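Local coordinates for flagellar hook-associated protein 2 (Helicobacter pylori, PDB 6IWY) that caps the growing tip of the flagellar filament, promoting polymerization of flagellin there and keeping unassembled subunits from leaking out, at residues N43-K48 / T355-K360; F127-Q132 / G228-K233. All blocks are in the same frame, centred on the assembly; numbering follows the deposited sequence.

Interaction 1. Residues N43-K48 / T355-K360; sequences NELGAK and TLFMSK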
loop_
_atom_site.group_PDB
_atom_site.type_symbol
_atom_site.label_atom_id
_atom_site.label_comp_id
_atom_site.label_asym_id
_atom_site.label_seq_id
_atom_site.Cartn_x
_atom_site.Cartn_y
_atom_site.Cartn_z
ATOM N N ASN A 43 -6.483 9.644 -6.368
ATOM C CA ASN A 43 -5.193 9.209 -6.877
ATOM C C ASN A 43 -5.286 8.837 -8.310
ATOM O O ASN A 43 -6.319 8.293 -8.771
ATOM C CB ASN A 43 -4.744 7.956 -6.159
ATOM C CG ASN A 43 -4.658 8.142 -4.693
ATOM O OD1 ASN A 43 -3.729 8.781 -4.203
ATOM N ND2 ASN A 43 -5.621 7.602 -3.971
ATOM N N GLU A 44 -4.209 9.098 -9.024
ATOM C CA GLU A 44 -4.057 8.550 -10.345
ATOM C C GLU A 44 -3.270 7.291 -10.171
ATOM O O GLU A 44 -2.331 7.279 -9.413
ATOM C CB GLU A 44 -3.272 9.490 -11.242
ATOM C CG GLU A 44 -4.012 10.725 -11.631
ATOM C CD GLU A 44 -3.091 11.740 -12.204
ATOM O OE1 GLU A 44 -1.882 11.439 -12.301
ATOM O OE2 GLU A 44 -3.556 12.848 -12.538
ATOM N N LEU A 45 -3.625 6.252 -10.896
ATOM C CA LEU A 45 -2.855 5.022 -10.894
ATOM C C LEU A 45 -2.732 4.533 -12.348
ATOM O O LEU A 45 -3.722 4.435 -13.042
ATOM C CB LEU A 45 -3.561 3.973 -10.024
ATOM C CG LEU A 45 -3.025 2.540 -10.023
ATOM C CD1 LEU A 45 -1.778 2.428 -9.144
ATOM C CD2 LEU A 45 -4.098 1.517 -9.590
ATOM N N GLY A 46 -1.519 4.253 -12.810
ATOM C CA GLY A 46 -1.337 3.597 -14.085
ATOM C C GLY A 46 -1.085 4.636 -15.135
ATOM O O GLY A 46 -1.082 5.839 -14.834
ATOM N N ALA A 47 -0.881 4.167 -16.369
ATOM C CA ALA A 47 -0.372 5.006 -17.451
ATOM C C ALA A 47 -1.540 5.638 -18.182
ATOM O O ALA A 47 -2.670 5.475 -17.753
ATOM C CB ALA A 47 0.496 4.195 -18.406
ATOM N N LYS A 48 -1.258 6.378 -19.253
ATOM C CA LYS A 48 -2.289 6.935 -20.097
ATOM C C LYS A 48 -2.730 5.915 -21.141
ATOM O O LYS A 48 -1.895 5.267 -21.768
ATOM C CB LYS A 48 -1.741 8.159 -20.837
ATOM C CG LYS A 48 -1.062 9.265 -19.962
ATOM C CD LYS A 48 -2.058 9.929 -18.978
ATOM C CE LYS A 48 -3.078 10.817 -19.718
ATOM N NZ LYS A 48 -2.387 11.803 -20.551
ATOM N N THR A 355 5.908 -0.535 -14.068
ATOM C CA THR A 355 5.360 -0.428 -15.409
ATOM C C THR A 355 3.848 -0.231 -15.311
ATOM O O THR A 355 3.300 0.710 -15.862
ATOM C CB THR A 355 5.658 -1.720 -16.175
ATOM O OG1 THR A 355 6.384 -2.615 -15.321
ATOM C CG2 THR A 355 6.476 -1.446 -17.393
ATOM N N LEU A 356 3.179 -1.098 -14.565
ATOM C CA LEU A 356 1.725 -1.062 -14.474
ATOM C C LEU A 356 1.145 -0.068 -13.491
ATOM O O LEU A 356 0.036 0.400 -13.730
ATOM C CB LEU A 356 1.169 -2.444 -14.123
ATOM C CG LEU A 356 1.480 -3.553 -15.138
ATOM C CD1 LEU A 356 0.818 -4.877 -14.714
ATOM C CD2 LEU A 356 1.052 -3.130 -16.547
ATOM N N PHE A 357 1.854 0.260 -12.403
ATOM C CA PHE A 357 1.208 0.929 -11.262
ATOM C C PHE A 357 1.846 2.171 -10.687
ATOM O O PHE A 357 1.823 2.384 -9.497
ATOM C CB PHE A 357 1.046 -0.060 -10.099
ATOM C CG PHE A 357 0.224 -1.256 -10.414
ATOM C CD1 PHE A 357 -1.025 -1.127 -10.981
ATOM C CD2 PHE A 357 0.689 -2.513 -10.105
ATOM C CE1 PHE A 357 -1.796 -2.231 -11.242
ATOM C CE2 PHE A 357 -0.065 -3.618 -10.380
ATOM C CZ PHE A 357 -1.321 -3.478 -10.950
ATOM N N MET A 358 2.399 3.035 -11.502
ATOM C CA MET A 358 2.750 4.355 -10.990
ATOM C C MET A 358 1.529 4.943 -10.282
ATOM O O MET A 358 0.387 4.792 -10.753
ATOM C CB MET A 358 3.213 5.262 -12.120
ATOM C CG MET A 358 4.761 5.398 -12.247
ATOM S SD MET A 358 5.876 4.344 -11.211
ATOM C CE MET A 358 7.472 5.076 -11.657
ATOM N N SER A 359 1.751 5.569 -9.132
ATOM C CA SER A 359 0.682 6.275 -8.459
ATOM C C SER A 359 1.106 7.693 -8.166
ATOM O O SER A 359 2.267 7.938 -7.883
ATOM C CB SER A 359 0.341 5.580 -7.169
ATOM O OG SER A 359 1.465 5.575 -6.277
ATOM N N LYS A 360 0.157 8.618 -8.243
ATOM C CA LYS A 360 0.326 9.993 -7.755
ATOM C C LYS A 360 -0.935 10.393 -6.987
ATOM O O LYS A 360 -2.029 10.211 -7.484
ATOM C CB LYS A 360 0.543 10.948 -8.937
ATOM C CG LYS A 360 0.629 12.453 -8.602
ATOM C CD LYS A 360 1.338 13.244 -9.701
ATOM C CE LYS A 360 0.411 13.914 -10.731
ATOM N NZ LYS A 360 0.264 15.409 -10.526
#
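Glu44 and Lys360 face each other as a hydrogen-bonded antiparallel pair, and their side chains run side by side in the same direction from one face of the sheet. The carboxylate oxygen Glu44 OE1 lies 3.7 Å from Lys360 CE. The lysine chain leaves with CG anti to the backbone N (chi1 175°) and then bends at its last two torsions, and the contact is made by its methylene groups rather than its charge. Glu44 OE1 and Lys360 NZ are 4.8 Å apart, too far for a salt bridge, though the opposite charges may still attract each other. Glu44, extended beyond CG, also rests on Gln111 and Met113. Between the backbones, Glu44 N donates to Lys360 O at 2.9 Å, and Lys360 N returns a bond to Glu44 O at 3.1 Å.

These bonds pair strand 359-361 with strand 42-49, whose other flank pairs with strand 110-116; within this chain 359-361 is an outermost strand of the four-stranded antiparallel sheet. The next pair, Leu45 with Ser359, is non-hydrogen-bonded and turns its side chains to the opposite face. There Leu45 has CG anti to the backbone N (chi1 172°), and its CD1 branch lies 3.9 Å from Phe357 CB, approaching the ring obliquely. A face of that ring is covered by Leu356 CB from its own segment, and both Leu45 and Phe357 also touch Leu63. Ser359 sends its OG to Arg225, and Asn43 uses its amide for Asp41, Val114 and Asn361.

Where helix 349-356 gives way to the strand, Gly46 N binds Met358 O at 2.9 Å, and Gly46 CA comes within 3.5 Å of Leu356 O. Gly46 has a positive phi of 96°, at which a CB would be jammed against the preceding carbonyl oxygen; the chain turns a corner here.

Interaction 2. Residues F127-Q132 / G228-K233; sequences FGSHLQ and GNIEVK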
loop_
_atom_site.group_PDB
_atom_site.type_symbol
_atom_site.label_atom_id
_atom_site.label_comp_id
_atom_site.label_asym_id
_atom_site.label_seq_id
_atom_site.Cartn_x
_atom_site.Cartn_y
_atom_site.Cartn_z
ATOM N N PHE A 127 -0.325 2.831 -1.335
ATOM C CA PHE A 127 -0.048 1.750 -2.260
ATOM C C PHE A 127 1.201 1.046 -1.801
ATOM O O PHE A 127 2.042 1.651 -1.182
ATOM C CB PHE A 127 0.135 2.301 -3.677
ATOM C CG PHE A 127 -1.104 2.901 -4.225
ATOM C CD1 PHE A 127 -1.287 4.269 -4.213
ATOM C CD2 PHE A 127 -2.113 2.091 -4.705
ATOM C CE1 PHE A 127 -2.457 4.813 -4.693
ATOM C CE2 PHE A 127 -3.286 2.615 -5.172
ATOM C CZ PHE A 127 -3.470 3.977 -5.163
ATOM N N GLY A 128 1.275 -0.253 -2.066
ATOM C CA GLY A 128 2.465 -1.043 -1.779
ATOM C C GLY A 128 2.470 -1.532 -0.340
ATOM O O GLY A 128 1.445 -1.966 0.162
ATOM N N SER A 129 3.610 -1.406 0.323
ATOM C CA SER A 129 3.786 -1.834 1.677
ATOM C C SER A 129 3.879 -0.703 2.708
ATOM O O SER A 129 4.203 0.439 2.408
ATOM C CB SER A 129 5.074 -2.633 1.732
ATOM O OG SER A 129 6.052 -2.048 0.903
ATOM N N HIS A 130 3.617 -1.043 3.958
ATOM C CA HIS A 130 3.587 -0.043 5.005
ATOM C C HIS A 130 3.773 -0.697 6.384
ATOM O O HIS A 130 3.398 -1.834 6.557
ATOM C CB HIS A 130 2.257 0.678 4.965
ATOM C CG HIS A 130 1.111 -0.191 5.365
ATOM N ND1 HIS A 130 0.756 -0.394 6.689
ATOM C CD2 HIS A 130 0.266 -0.947 4.624
ATOM C CE1 HIS A 130 -0.287 -1.205 6.734
ATOM N NE2 HIS A 130 -0.600 -1.558 5.496
ATOM N N LEU A 131 4.368 0.038 7.322
ATOM C CA LEU A 131 4.348 -0.319 8.724
ATOM C C LEU A 131 3.779 0.851 9.505
ATOM O O LEU A 131 4.068 1.993 9.203
ATOM C CB LEU A 131 5.743 -0.622 9.253
ATOM C CG LEU A 131 6.282 -2.039 9.217
ATOM C CD1 LEU A 131 7.650 -2.061 9.925
ATOM C CD2 LEU A 131 5.315 -3.033 9.863
ATOM N N GLN A 132 3.021 0.553 10.549
ATOM C CA GLN A 132 2.270 1.567 11.279
ATOM C C GLN A 132 2.544 1.491 12.769
ATOM O O GLN A 132 2.561 0.407 13.349
ATOM C CB GLN A 132 0.768 1.381 11.063
ATOM C CG GLN A 132 0.003 2.646 11.319
ATOM C CD GLN A 132 -1.473 2.396 11.484
ATOM O OE1 GLN A 132 -2.243 2.522 10.514
ATOM N NE2 GLN A 132 -1.889 2.010 12.707
ATOM N N GLY A 228 8.409 -2.926 -1.506
ATOM C CA GLY A 228 9.471 -3.721 -0.900
ATOM C C GLY A 228 9.266 -3.980 0.594
ATOM O O GLY A 228 8.568 -3.252 1.266
ATOM N N ASN A 229 9.903 -5.031 1.096
ATOM C CA ASN A 229 9.973 -5.303 2.513
ATOM C C ASN A 229 10.314 -4.061 3.304
ATOM O O ASN A 229 11.140 -3.267 2.879
ATOM C CB ASN A 229 11.021 -6.358 2.765
ATOM C CG ASN A 229 10.617 -7.718 2.239
ATOM O OD1 ASN A 229 9.529 -7.900 1.704
ATOM N ND2 ASN A 229 11.491 -8.687 2.393
ATOM N N ILE A 230 9.610 -3.875 4.415
ATOM C CA ILE A 230 9.945 -2.889 5.429
ATOM C C ILE A 230 10.089 -3.598 6.801
ATOM O O ILE A 230 9.240 -4.434 7.157
ATOM C CB ILE A 230 8.846 -1.834 5.587
ATOM C CG1 ILE A 230 8.555 -1.118 4.272
ATOM C CG2 ILE A 230 9.254 -0.768 6.654
ATOM C CD1 ILE A 230 7.286 -0.245 4.387
ATOM N N GLU A 231 11.158 -3.261 7.538
ATOM C CA GLU A 231 11.400 -3.749 8.894
ATOM C C GLU A 231 11.885 -2.634 9.798
ATOM O O GLU A 231 12.693 -1.812 9.396
ATOM C CB GLU A 231 12.459 -4.839 8.923
ATOM C CG GLU A 231 12.225 -5.964 7.936
ATOM C CD GLU A 231 13.277 -7.110 8.017
ATOM O OE1 GLU A 231 13.044 -8.171 7.357
ATOM O OE2 GLU A 231 14.330 -6.943 8.708
ATOM N N VAL A 232 11.383 -2.621 11.028
ATOM C CA VAL A 232 11.878 -1.746 12.062
ATOM C C VAL A 232 12.520 -2.660 13.075
ATOM O O VAL A 232 11.847 -3.418 13.745
ATOM C CB VAL A 232 10.739 -0.969 12.712
ATOM C CG1 VAL A 232 11.257 -0.026 13.833
ATOM C CG2 VAL A 232 9.956 -0.225 11.637
ATOM N N LYS A 233 13.836 -2.599 13.156
ATOM C CA LYS A 233 14.615 -3.512 13.967
ATOM C C LYS A 233 15.337 -2.781 15.079
ATOM O O LYS A 233 15.522 -1.584 15.034
ATOM C CB LYS A 233 15.653 -4.201 13.082
ATOM C CG LYS A 233 15.088 -5.353 12.278
ATOM C CD LYS A 233 15.766 -5.500 10.905
ATOM C CE LYS A 233 17.320 -5.524 10.950
ATOM N NZ LYS A 233 17.871 -6.721 11.686
#
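A single hydrogen bond links the two segments: Ser129 OG donates to Gly228 O at 2.8 Å. The hydroxyl oxygen sits between the backbone N and the carbonyl carbon (chi1 39°), reaching across to the glycine carbonyl. It lies tilted 30° out of the plane of that carbonyl. The same hydroxyl has a weak bond to Asp224 O.

Apolar contacts make up the rest. The side chains of Leu131 and Ile230 run in opposing directions alongside each other, with Leu131 CD1 at 3.9 Å from Ile230 CG2. The same leucine methyl meets Val232 CG2 at a slant. Ile230 also sends its other branch toward the first strand, CD1 lying 3.7 Å from Ser129 O and 3.8 Å from His130 CA.

No backbone ladder joins strands 129-132 and 230-233, which run at 27° to each other with their axes 7.4 Å apart. Within this chain each is an outermost strand of a separate antiparallel sheet: 129-132 pairs with 219-224, and 230-233 with 154-158. The buried aliphatic side chains therefore bridge two sheets, and Val232 extends this packing onto Ile222 and Phe242. On the first strand His130 has its CB directed away from 228-233; its NE2 bonds Asp71 OD2 and its ring meets that of Tyr66.

How the interactions relate
Interaction 2 is nested along the chain inside the long loop closed by interaction 1, and their centres lie about 20 Å apart. Phe127 joins them directly: its ring atom CD1 is 3.6 Å from Ser359 CB, CE1 is 4.0 Å from Asn43 CG, and CE2 is 4.3 Å from Leu45 CD1. The phenylalanine thus packs against both strands of interaction 1, while the chain that follows it continues through Gly128 into the strand that meets 228-233. Arg225, which bonds Ser359, adjoins the end of strand 219-224, the partner of 129-132, and gives a second, polar connection between the two neighbourhoods.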